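Phosphotriesterase homology protein (Escherichia coli, PDB 1BF6) hydrolyses phosphorylated glyceryl acetates and also acts on aromatic acetates and propionates, as a monomeric zinc-dependent hydrolase of the phosphotriesterase family with two metal ions per subunit. Local coordinates at residues A[95-100]-A[136-141]; A[61-66]-A[113-118]; A[188-193]-A[214-219]. One frame throughout, in Å; residues are numbered along the deposited sequence.

Contact 1: residues A[95-100]-A[136-141]; sequences RSVQEL and EEKVFI
Two outer helices of the TIM barrel meet here: the first turn of helix 97-109, which opens with a capping box, lies against the early turns of helix 134-150, and one long lysine bridges them. Lys138 starts with CG anti to its own backbone N (chi1 -176°) and stays extended to its tip, so the chain reaches straight across to the other helix start. At the end NZ donates to Arg95 O at 2.5 Å, a very short bond that meets the oxygen almost along the C=O axis (C=O...NZ angle 173°). The same ammonium also donates to the carbonyl of Val92, so it is gripped by main-chain oxygens just ahead of helix 97-109.

The lysine's methylenes work as apolar surface. Leu100 crosses them at about a right angle, its CD1 lying 4.1 Å from Lys138 CD, while CB of Val97 touches CG of Lys138. Val97 directs CG2 at the second helix: this methyl is anti to the backbone N, rests 3.6 Å from Lys138 O and meets CG2 of Ile141 at 3.9 Å, the two side chains crossing obliquely. Leu100 CD1 also comes up to CG2 of Val139, more loosely. Beyond the two segments, Ala142 continues this seam against Val97 and Leu100, and Phe140 turns instead to helix 164-173.

The capping box fixes the helix start whose preceding carbonyl the lysine holds. Ser96 turns its hydroxyl back to accept from the backbone of Glu99, with Glu99 N to Ser96 OG at 3.2 Å. In return Glu99 OE1 takes the N-H of Ser96 on its anti lone pair, Ser96 N to Glu99 OE1 being 2.9 Å and the N-H...O angle 166°.

Contact 2: residues A[61-66]-A[113-118]; sequences NAQFML and DGTELK
Asp113 sets its CG anti to the carbonyl carbon (chi1 -51°), which carries the carboxylate over to the start of helix 62-72. Thr115 places OG1 in the crowded position between its backbone N and carbonyl carbon, and Leu66 turns CG anti to its own carbonyl carbon (chi1 -77°), so its two methyls face the loop. The anti lone pair of Asp113 OD2 accepts the N-H of Ala62, with Ala62 N to Asp113 OD2 at 3.0 Å and an N-H...O angle of 146°. Arg60 forms a salt bridge with the same oxygen, so this carboxylate serves both an arginine and the first turn of the helix.

Beside that bond the methyl of Ala62 fits between two oxygens, 3.4 Å from Asp113 OD2 and equally far from Thr115 OG1. The threonine hydroxyl is held on its own side by Ile112 O and by the N-H of Leu117, the latter an ST turn. Leu66 slides antiparallel past Leu117, its CD2 3.8 Å from Leu117 CB, while its CD1 sits 3.8 Å from Thr115 CB and also meets the carboxylate of Glu116. At the outer edge a water donates to both Gln63 OE1 and Glu116 OE1; Gln63 NE2 has its own partner in Asp67.

The loop that follows helix 97-109 is thus laid along the first turns of helix 62-72, and Met65 and Leu117, which touch loosely, both reach Ala78 on barrel strand 75-80.

Contact 3: residues A[188-193]-A[214-219]; sequences LKDNLD and SYYPDE. With SO4 (sulfate ion), chain F; SO4 (sulfate ion), chain E.
In this TIM barrel of the phosphotriesterase family, a loop that follows strand 181-183 and leads into helix 192-200 meets the loop ahead of helix 218-230, and the buried ring of Tyr216 is the centrepiece.

The main contact is a ring lying flat on backbone. Tyr216 has CG anti to its backbone N (chi1 -170°), which lays the ring lengthwise along the backbone from Leu188 C to Lys189 C. Lys189 N sits 3.5 Å above the ring plane, over the centre, and Lys189 CA comes within 3.3 Å of Tyr216 CE1 on that face. The Tyr216 side chain also touches Met224 of helix 218-230.

Apolar contact is narrower. Leu188 and Tyr215 run side by side, pointing the same way, and Leu188 CD2 rests 3.6 Å from Tyr215 CB. Leu188 also lies next to the zinc ligand His185.

Two sulfates, probably from the crystallisation liquor, take the polar tips of Lys189 and Tyr215. The extended Lys189 chain brings NZ to 2.9 Å from O3 of the chain E sulfate, which Met163 N also binds. Tyr215 OH donates to O1 of the chain F sulfate at 3.0 Å, and that ion is held as well by Thr244 and Lys212. Between the two backbones a water donates to Leu188 O and, weakly, to Tyr215 O.

One direct hydrogen bond joins the segments, at the far end of the Tyr216 ring. The carboxylate of Asp190 stands steeply to the ring, the planes 75° apart, with OD1 at the ring's edge and in its plane. Its anti lone pair accepts the phenol O-H, and Tyr216 OH to Asp190 OD1 measures only 2.6 Å.

Following the chain from the N terminus, helix 62-72 opens contact 2; the chain then runs through strand 75-80 to the start of helix 97-109, which opens contact 1. Contact 2 closes at 113-118, and contact 1 closes only on helix 134-150, so the two loops cross rather than nest. Helix 97-109 is thereby flanked at both ends: its start is tied forward to helix 134-150, and the loop after it back to helix 62-72. Contact 3 follows in series, closing a loop that holds helix 192-200 and strand 204-207. It lies across the chain's centre from contact 2, their centres about 35 Å apart.

Contact 1: residues A[95-100]-A[136-141]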
loop_
_atom_site.group_PDB
_atom_site.type_symbol
_atom_site.label_atom_id
_atom_site.label_comp_id
_atom_site.label_asym_id
_atom_site.label_seq_id
_atom_site.Cartn_x
_atom_site.Cartn_y
_atom_site.Cartn_z
ATOM N N ARG A 95 -5.007 10.975 -22.668
ATOM C CA ARG A 95 -6.341 10.422 -22.431
ATOM C C ARG A 95 -7.100 11.404 -21.535
ATOM O O ARG A 95 -6.495 12.253 -20.871
ATOM C CB ARG A 95 -6.260 9.041 -21.774
ATOM C CG ARG A 95 -5.803 7.970 -22.730
ATOM C CD ARG A 95 -5.690 6.629 -22.080
ATOM N NE ARG A 95 -5.019 5.686 -22.966
ATOM C CZ ARG A 95 -4.748 4.423 -22.657
ATOM N NH1 ARG A 95 -5.095 3.931 -21.473
ATOM N NH2 ARG A 95 -4.095 3.660 -23.522
ATOM N N SER A 96 -8.426 11.353 -21.579
ATOM C CA SER A 96 -9.232 12.238 -20.742
ATOM C C SER A 96 -9.380 11.573 -19.376
ATOM O O SER A 96 -9.236 10.346 -19.253
ATOM C CB SER A 96 -10.626 12.414 -21.345
ATOM O OG SER A 96 -11.369 11.204 -21.229
ATOM N N VAL A 97 -9.710 12.374 -18.370
ATOM C CA VAL A 97 -9.916 11.857 -17.020
ATOM C C VAL A 97 -10.974 10.735 -17.023
ATOM O O VAL A 97 -10.853 9.764 -16.281
ATOM C CB VAL A 97 -10.268 13.009 -16.030
ATOM C CG1 VAL A 97 -11.583 13.680 -16.412
ATOM C CG2 VAL A 97 -10.321 12.498 -14.598
ATOM N N GLN A 98 -11.969 10.837 -17.915
ATOM C CA GLN A 98 -13.021 9.819 -18.032
ATOM C C GLN A 98 -12.458 8.490 -18.543
ATOM O O GLN A 98 -12.869 7.413 -18.102
ATOM C CB GLN A 98 -14.147 10.280 -18.983
ATOM C CG GLN A 98 -15.055 11.366 -18.434
ATOM C CD GLN A 98 -14.489 12.762 -18.592
ATOM O OE1 GLN A 98 -13.517 12.994 -19.330
ATOM N NE2 GLN A 98 -15.101 13.712 -17.898
ATOM N N GLU A 99 -11.543 8.559 -19.504
ATOM C CA GLU A 99 -10.945 7.341 -20.037
ATOM C C GLU A 99 -10.091 6.672 -18.948
ATOM O O GLU A 99 -10.123 5.445 -18.798
ATOM C CB GLU A 99 -10.116 7.646 -21.288
ATOM C CG GLU A 99 -10.965 7.920 -22.544
ATOM C CD GLU A 99 -10.161 8.492 -23.700
ATOM O OE1 GLU A 99 -9.290 9.345 -23.460
ATOM O OE2 GLU A 99 -10.413 8.096 -24.856
ATOM N N LEU A 100 -9.371 7.481 -18.168
ATOM C CA LEU A 100 -8.537 6.941 -17.083
ATOM C C LEU A 100 -9.441 6.219 -16.061
ATOM O O LEU A 100 -9.166 5.078 -15.682
ATOM C CB LEU A 100 -7.709 8.048 -16.417
ATOM C CG LEU A 100 -6.662 8.754 -17.303
ATOM C CD1 LEU A 100 -5.918 9.815 -16.520
ATOM C CD2 LEU A 100 -5.692 7.745 -17.926
ATOM N N GLU A 136 -0.890 14.317 -11.838
ATOM C CA GLU A 136 -1.235 13.573 -10.626
ATOM C C GLU A 136 -2.651 13.970 -10.178
ATOM O O GLU A 136 -3.444 13.112 -9.788
ATOM C CB GLU A 136 -0.211 13.857 -9.531
ATOM C CG GLU A 136 1.077 13.071 -9.737
ATOM C CD GLU A 136 2.251 13.605 -8.946
ATOM O OE1 GLU A 136 2.110 14.604 -8.213
ATOM O OE2 GLU A 136 3.337 13.011 -9.068
ATOM N N GLU A 137 -2.970 15.262 -10.258
ATOM C CA GLU A 137 -4.301 15.739 -9.897
ATOM C C GLU A 137 -5.350 15.015 -10.741
ATOM O O GLU A 137 -6.355 14.529 -10.217
ATOM C CB GLU A 137 -4.427 17.245 -10.111
ATOM C CG GLU A 137 -5.849 17.753 -9.851
ATOM C CD GLU A 137 -6.008 19.240 -10.076
ATOM O OE1 GLU A 137 -5.366 19.786 -11.003
ATOM O OE2 GLU A 137 -6.793 19.862 -9.341
ATOM N N LYS A 138 -5.086 14.921 -12.042
ATOM C CA LYS A 138 -5.978 14.256 -12.993
ATOM C C LYS A 138 -6.155 12.784 -12.618
ATOM O O LYS A 138 -7.266 12.245 -12.671
ATOM C CB LYS A 138 -5.392 14.366 -14.398
ATOM C CG LYS A 138 -6.237 13.816 -15.523
ATOM C CD LYS A 138 -5.404 13.862 -16.806
ATOM C CE LYS A 138 -6.221 13.652 -18.051
ATOM N NZ LYS A 138 -5.327 13.817 -19.244
ATOM N N VAL A 139 -5.055 12.124 -12.248
ATOM C CA VAL A 139 -5.146 10.721 -11.846
ATOM C C VAL A 139 -5.998 10.586 -10.555
ATOM O O VAL A 139 -6.829 9.693 -10.456
ATOM C CB VAL A 139 -3.735 10.079 -11.686
ATOM C CG1 VAL A 139 -3.829 8.740 -10.925
ATOM C CG2 VAL A 139 -3.126 9.817 -13.078
ATOM N N PHE A 140 -5.797 11.477 -9.592
ATOM C CA PHE A 140 -6.583 11.444 -8.362
ATOM C C PHE A 140 -8.078 11.700 -8.636
ATOM O O PHE A 140 -8.946 11.103 -7.994
ATOM C CB PHE A 140 -6.032 12.432 -7.340
ATOM C CG PHE A 140 -5.012 11.826 -6.406
ATOM C CD1 PHE A 140 -3.738 11.493 -6.861
ATOM C CD2 PHE A 140 -5.343 11.542 -5.080
ATOM C CE1 PHE A 140 -2.803 10.877 -6.012
ATOM C CE2 PHE A 140 -4.413 10.928 -4.222
ATOM C CZ PHE A 140 -3.141 10.594 -4.691
ATOM N N ILE A 141 -8.387 12.565 -9.603
ATOM C CA ILE A 141 -9.795 12.820 -9.936
ATOM C C ILE A 141 -10.403 11.567 -10.576
ATOM O O ILE A 141 -11.530 11.176 -10.253
ATOM C CB ILE A 141 -9.958 14.067 -10.840
ATOM C CG1 ILE A 141 -9.558 15.302 -10.044
ATOM C CG2 ILE A 141 -11.419 14.193 -11.319
ATOM C CD1 ILE A 141 -9.323 16.541 -10.865
#

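Contact 2: residues A[61-66]-A[113-118]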
loop_
_atom_site.group_PDB
_atom_site.type_symbol
_atom_site.label_atom_id
_atom_site.label_comp_id
_atom_site.label_asym_id
_atom_site.label_seq_id
_atom_site.Cartn_x
_atom_site.Cartn_y
_atom_site.Cartn_z
ATOM N N ASN A 61 1.983 -7.982 -12.628
ATOM C CA ASN A 61 1.917 -9.275 -13.284
ATOM C C ASN A 61 0.870 -10.105 -12.561
ATOM O O ASN A 61 1.181 -10.803 -11.587
ATOM C CB ASN A 61 3.274 -9.973 -13.216
ATOM C CG ASN A 61 3.375 -11.154 -14.151
ATOM O OD1 ASN A 61 4.410 -11.346 -14.785
ATOM N ND2 ASN A 61 2.326 -11.971 -14.230
ATOM N N ALA A 62 -0.365 -10.042 -13.055
ATOM C CA ALA A 62 -1.479 -10.770 -12.463
ATOM C C ALA A 62 -1.245 -12.278 -12.376
ATOM O O ALA A 62 -1.555 -12.892 -11.358
ATOM C CB ALA A 62 -2.778 -10.476 -13.241
ATOM N N GLN A 63 -0.672 -12.870 -13.419
ATOM C CA GLN A 63 -0.434 -14.308 -13.422
ATOM C C GLN A 63 0.518 -14.726 -12.300
ATOM O O GLN A 63 0.280 -15.718 -11.608
ATOM C CB GLN A 63 0.099 -14.773 -14.774
ATOM C CG GLN A 63 0.055 -16.268 -14.931
ATOM C CD GLN A 63 -1.344 -16.822 -14.759
ATOM O OE1 GLN A 63 -2.256 -16.469 -15.508
ATOM N NE2 GLN A 63 -1.529 -17.676 -13.762
ATOM N N PHE A 64 1.558 -13.922 -12.104
ATOM C CA PHE A 64 2.563 -14.153 -11.069
ATOM C C PHE A 64 1.889 -14.167 -9.706
ATOM O O PHE A 64 2.213 -14.999 -8.853
ATOM C CB PHE A 64 3.586 -13.020 -11.122
ATOM C CG PHE A 64 4.773 -13.211 -10.217
ATOM C CD1 PHE A 64 4.702 -12.884 -8.866
ATOM C CD2 PHE A 64 5.988 -13.652 -10.739
ATOM C CE1 PHE A 64 5.827 -12.987 -8.050
ATOM C CE2 PHE A 64 7.117 -13.757 -9.934
ATOM C CZ PHE A 64 7.036 -13.425 -8.595
ATOM N N MET A 65 0.962 -13.227 -9.501
ATOM C CA MET A 65 0.231 -13.134 -8.237
ATOM C C MET A 65 -0.725 -14.317 -8.064
ATOM O O MET A 65 -0.862 -14.850 -6.959
ATOM C CB MET A 65 -0.508 -11.794 -8.133
ATOM C CG MET A 65 0.431 -10.580 -8.148
ATOM S SD MET A 65 -0.338 -8.998 -7.771
ATOM C CE MET A 65 -1.167 -8.637 -9.341
ATOM N N LEU A 66 -1.368 -14.735 -9.157
ATOM C CA LEU A 66 -2.286 -15.875 -9.125
ATOM C C LEU A 66 -1.501 -17.131 -8.754
ATOM O O LEU A 66 -1.987 -17.986 -8.001
ATOM C CB LEU A 66 -2.931 -16.098 -10.501
ATOM C CG LEU A 66 -4.073 -15.169 -10.933
ATOM C CD1 LEU A 66 -4.418 -15.444 -12.395
ATOM C CD2 LEU A 66 -5.293 -15.385 -10.029
ATOM N N ASP A 113 -4.584 -7.781 -16.661
ATOM C CA ASP A 113 -3.573 -8.476 -17.451
ATOM C C ASP A 113 -4.033 -9.725 -18.196
ATOM O O ASP A 113 -3.268 -10.685 -18.354
ATOM C CB ASP A 113 -2.346 -8.779 -16.574
ATOM C CG ASP A 113 -1.841 -7.549 -15.823
ATOM O OD1 ASP A 113 -1.831 -6.440 -16.406
ATOM O OD2 ASP A 113 -1.458 -7.678 -14.636
ATOM N N GLY A 114 -5.283 -9.711 -18.654
ATOM C CA GLY A 114 -5.812 -10.836 -19.404
ATOM C C GLY A 114 -6.135 -12.073 -18.590
ATOM O O GLY A 114 -6.362 -13.135 -19.158
ATOM N N THR A 115 -6.186 -11.939 -17.268
ATOM C CA THR A 115 -6.488 -13.073 -16.402
ATOM C C THR A 115 -7.856 -12.908 -15.743
ATOM O O THR A 115 -8.517 -11.873 -15.880
ATOM C CB THR A 115 -5.426 -13.237 -15.262
ATOM O OG1 THR A 115 -5.556 -12.162 -14.321
ATOM C CG2 THR A 115 -4.013 -13.225 -15.820
ATOM N N GLU A 116 -8.226 -13.914 -14.959
ATOM C CA GLU A 116 -9.482 -13.935 -14.224
ATOM C C GLU A 116 -9.389 -13.068 -12.957
ATOM O O GLU A 116 -10.411 -12.730 -12.359
ATOM C CB GLU A 116 -9.839 -15.384 -13.856
ATOM C CG GLU A 116 -8.871 -16.064 -12.847
ATOM C CD GLU A 116 -7.719 -16.855 -13.487
ATOM O OE1 GLU A 116 -7.337 -16.592 -14.658
ATOM O OE2 GLU A 116 -7.182 -17.754 -12.793
ATOM N N LEU A 117 -8.172 -12.710 -12.547
ATOM C CA LEU A 117 -7.971 -11.879 -11.357
ATOM C C LEU A 117 -8.467 -10.448 -11.610
ATOM O O LEU A 117 -8.281 -9.910 -12.702
ATOM C CB LEU A 117 -6.475 -11.861 -10.956
ATOM C CG LEU A 117 -6.056 -11.106 -9.681
ATOM C CD1 LEU A 117 -6.815 -11.665 -8.468
ATOM C CD2 LEU A 117 -4.552 -11.209 -9.449
ATOM N N LYS A 118 -9.101 -9.845 -10.602
ATOM C CA LYS A 118 -9.615 -8.480 -10.706
ATOM C C LYS A 118 -8.961 -7.597 -9.668
ATOM O O LYS A 118 -8.575 -8.077 -8.600
ATOM C CB LYS A 118 -11.136 -8.451 -10.468
ATOM C CG LYS A 118 -11.957 -9.205 -11.500
ATOM C CD LYS A 118 -13.407 -9.314 -11.070
ATOM C CE LYS A 118 -14.214 -10.144 -12.062
ATOM N NZ LYS A 118 -13.671 -11.525 -12.178
HETATM O O HOH W 1 -4.126 -19.241 -12.727
HETATM O O HOH W 2 -4.831 -16.999 -15.768
#

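Contact 3: residues A[188-193]-A[214-219]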
loop_
_atom_site.group_PDB
_atom_site.type_symbol
_atom_site.label_atom_id
_atom_site.label_comp_id
_atom_site.label_asym_id
_atom_site.label_seq_id
_atom_site.Cartn_x
_atom_site.Cartn_y
_atom_site.Cartn_z
ATOM N N LEU A 188 7.887 8.470 7.128
ATOM C CA LEU A 188 9.238 8.714 6.608
ATOM C C LEU A 188 9.886 9.967 7.211
ATOM O O LEU A 188 10.981 10.371 6.822
ATOM C CB LEU A 188 9.229 8.759 5.075
ATOM C CG LEU A 188 9.083 7.384 4.422
ATOM C CD1 LEU A 188 8.737 7.495 2.939
ATOM C CD2 LEU A 188 10.361 6.602 4.627
ATOM N N LYS A 189 9.217 10.546 8.203
ATOM C CA LYS A 189 9.692 11.732 8.911
ATOM C C LYS A 189 8.775 11.962 10.115
ATOM O O LYS A 189 7.754 11.275 10.252
ATOM C CB LYS A 189 9.653 12.966 7.997
ATOM C CG LYS A 189 8.253 13.419 7.636
ATOM C CD LYS A 189 8.272 14.756 6.949
ATOM C CE LYS A 189 6.896 15.112 6.434
ATOM N NZ LYS A 189 6.938 16.383 5.678
ATOM N N ASP A 190 9.170 12.874 11.007
ATOM C CA ASP A 190 8.358 13.223 12.173
ATOM C C ASP A 190 7.156 13.853 11.484
ATOM O O ASP A 190 7.259 14.933 10.904
ATOM C CB ASP A 190 9.084 14.242 13.070
ATOM C CG ASP A 190 10.314 13.645 13.791
ATOM O OD1 ASP A 190 10.508 12.414 13.751
ATOM O OD2 ASP A 190 11.090 14.415 14.406
ATOM N N ASN A 191 6.032 13.149 11.526
ATOM C CA ASN A 191 4.835 13.566 10.803
ATOM C C ASN A 191 3.549 13.517 11.648
ATOM O O ASN A 191 2.447 13.426 11.102
ATOM C CB ASN A 191 4.730 12.596 9.609
ATOM C CG ASN A 191 3.869 13.118 8.461
ATOM O OD1 ASN A 191 3.353 12.324 7.676
ATOM N ND2 ASN A 191 3.762 14.434 8.325
ATOM N N LEU A 192 3.679 13.627 12.968
ATOM C CA LEU A 192 2.508 13.544 13.846
ATOM C C LEU A 192 1.401 14.565 13.582
ATOM O O LEU A 192 0.232 14.198 13.497
ATOM C CB LEU A 192 2.921 13.581 15.324
ATOM C CG LEU A 192 1.848 13.115 16.306
ATOM C CD1 LEU A 192 1.388 11.703 15.961
ATOM C CD2 LEU A 192 2.398 13.171 17.718
ATOM N N ASP A 193 1.765 15.831 13.414
ATOM C CA ASP A 193 0.757 16.862 13.180
ATOM C C ASP A 193 -0.125 16.527 11.998
ATOM O O ASP A 193 -1.345 16.463 12.140
ATOM C CB ASP A 193 1.398 18.234 13.006
ATOM C CG ASP A 193 2.042 18.728 14.283
ATOM O OD1 ASP A 193 1.458 18.511 15.373
ATOM O OD2 ASP A 193 3.138 19.322 14.202
ATOM N N SER A 214 17.270 3.814 6.763
ATOM C CA SER A 214 18.192 4.783 6.182
ATOM C C SER A 214 17.401 6.021 5.753
ATOM O O SER A 214 17.968 7.070 5.448
ATOM C CB SER A 214 18.950 4.169 5.006
ATOM O OG SER A 214 19.784 3.115 5.466
ATOM N N TYR A 215 16.078 5.890 5.728
ATOM C CA TYR A 215 15.198 7.003 5.378
ATOM C C TYR A 215 14.706 7.633 6.674
ATOM O O TYR A 215 14.731 8.853 6.846
ATOM C CB TYR A 215 13.974 6.508 4.597
ATOM C CG TYR A 215 14.217 6.116 3.155
ATOM C CD1 TYR A 215 15.058 6.868 2.331
ATOM C CD2 TYR A 215 13.549 5.023 2.595
ATOM C CE1 TYR A 215 15.220 6.545 0.983
ATOM C CE2 TYR A 215 13.701 4.689 1.256
ATOM C CZ TYR A 215 14.534 5.452 0.454
ATOM O OH TYR A 215 14.674 5.129 -0.879
ATOM N N TYR A 216 14.286 6.769 7.594
ATOM C CA TYR A 216 13.738 7.186 8.883
ATOM C C TYR A 216 13.868 5.976 9.817
ATOM O O TYR A 216 13.627 4.845 9.398
ATOM C CB TYR A 216 12.264 7.551 8.669
ATOM C CG TYR A 216 11.572 8.230 9.821
ATOM C CD1 TYR A 216 11.946 9.505 10.235
ATOM C CD2 TYR A 216 10.508 7.609 10.471
ATOM C CE1 TYR A 216 11.268 10.145 11.275
ATOM C CE2 TYR A 216 9.828 8.238 11.495
ATOM C CZ TYR A 216 10.206 9.496 11.892
ATOM O OH TYR A 216 9.510 10.114 12.902
ATOM N N PRO A 217 14.244 6.198 11.088
ATOM C CA PRO A 217 14.392 5.069 12.017
ATOM C C PRO A 217 13.120 4.441 12.608
ATOM O O PRO A 217 12.183 5.146 12.993
ATOM C CB PRO A 217 15.308 5.642 13.098
ATOM C CG PRO A 217 14.913 7.080 13.152
ATOM C CD PRO A 217 14.696 7.464 11.703
ATOM N N ASP A 218 13.111 3.110 12.684
ATOM C CA ASP A 218 11.991 2.351 13.258
ATOM C C ASP A 218 11.677 2.820 14.682
ATOM O O ASP A 218 10.521 2.765 15.119
ATOM C CB ASP A 218 12.283 0.841 13.285
ATOM C CG ASP A 218 11.989 0.145 11.965
ATOM O OD1 ASP A 218 11.293 0.716 11.088
ATOM O OD2 ASP A 218 12.452 -1.003 11.799
ATOM N N GLU A 219 12.708 3.251 15.409
ATOM C CA GLU A 219 12.531 3.744 16.774
ATOM C C GLU A 219 11.577 4.942 16.783
ATOM O O GLU A 219 10.774 5.110 17.707
ATOM C CB GLU A 219 13.880 4.155 17.376
ATOM C CG GLU A 219 13.765 4.729 18.785
ATOM C CD GLU A 219 15.102 5.191 19.366
ATOM O OE1 GLU A 219 16.130 5.134 18.647
ATOM O OE2 GLU A 219 15.122 5.619 20.549
HETATM S S SO4 F . 12.989 2.158 -2.199
HETATM O O1 SO4 F . 14.317 2.641 -2.573
HETATM O O2 SO4 F . 12.366 1.446 -3.395
HETATM O O3 SO4 F . 13.023 1.137 -1.029
HETATM O O4 SO4 F . 12.139 3.337 -1.731
HETATM S S SO4 E . 4.145 18.273 3.973
HETATM O O1 SO4 E . 5.428 18.932 3.744
HETATM O O2 SO4 E . 3.387 18.139 2.652
HETATM O O3 SO4 E . 4.305 16.839 4.553
HETATM O O4 SO4 E . 3.353 19.080 5.002
HETATM O O HOH W 3 13.259 11.806 7.586
#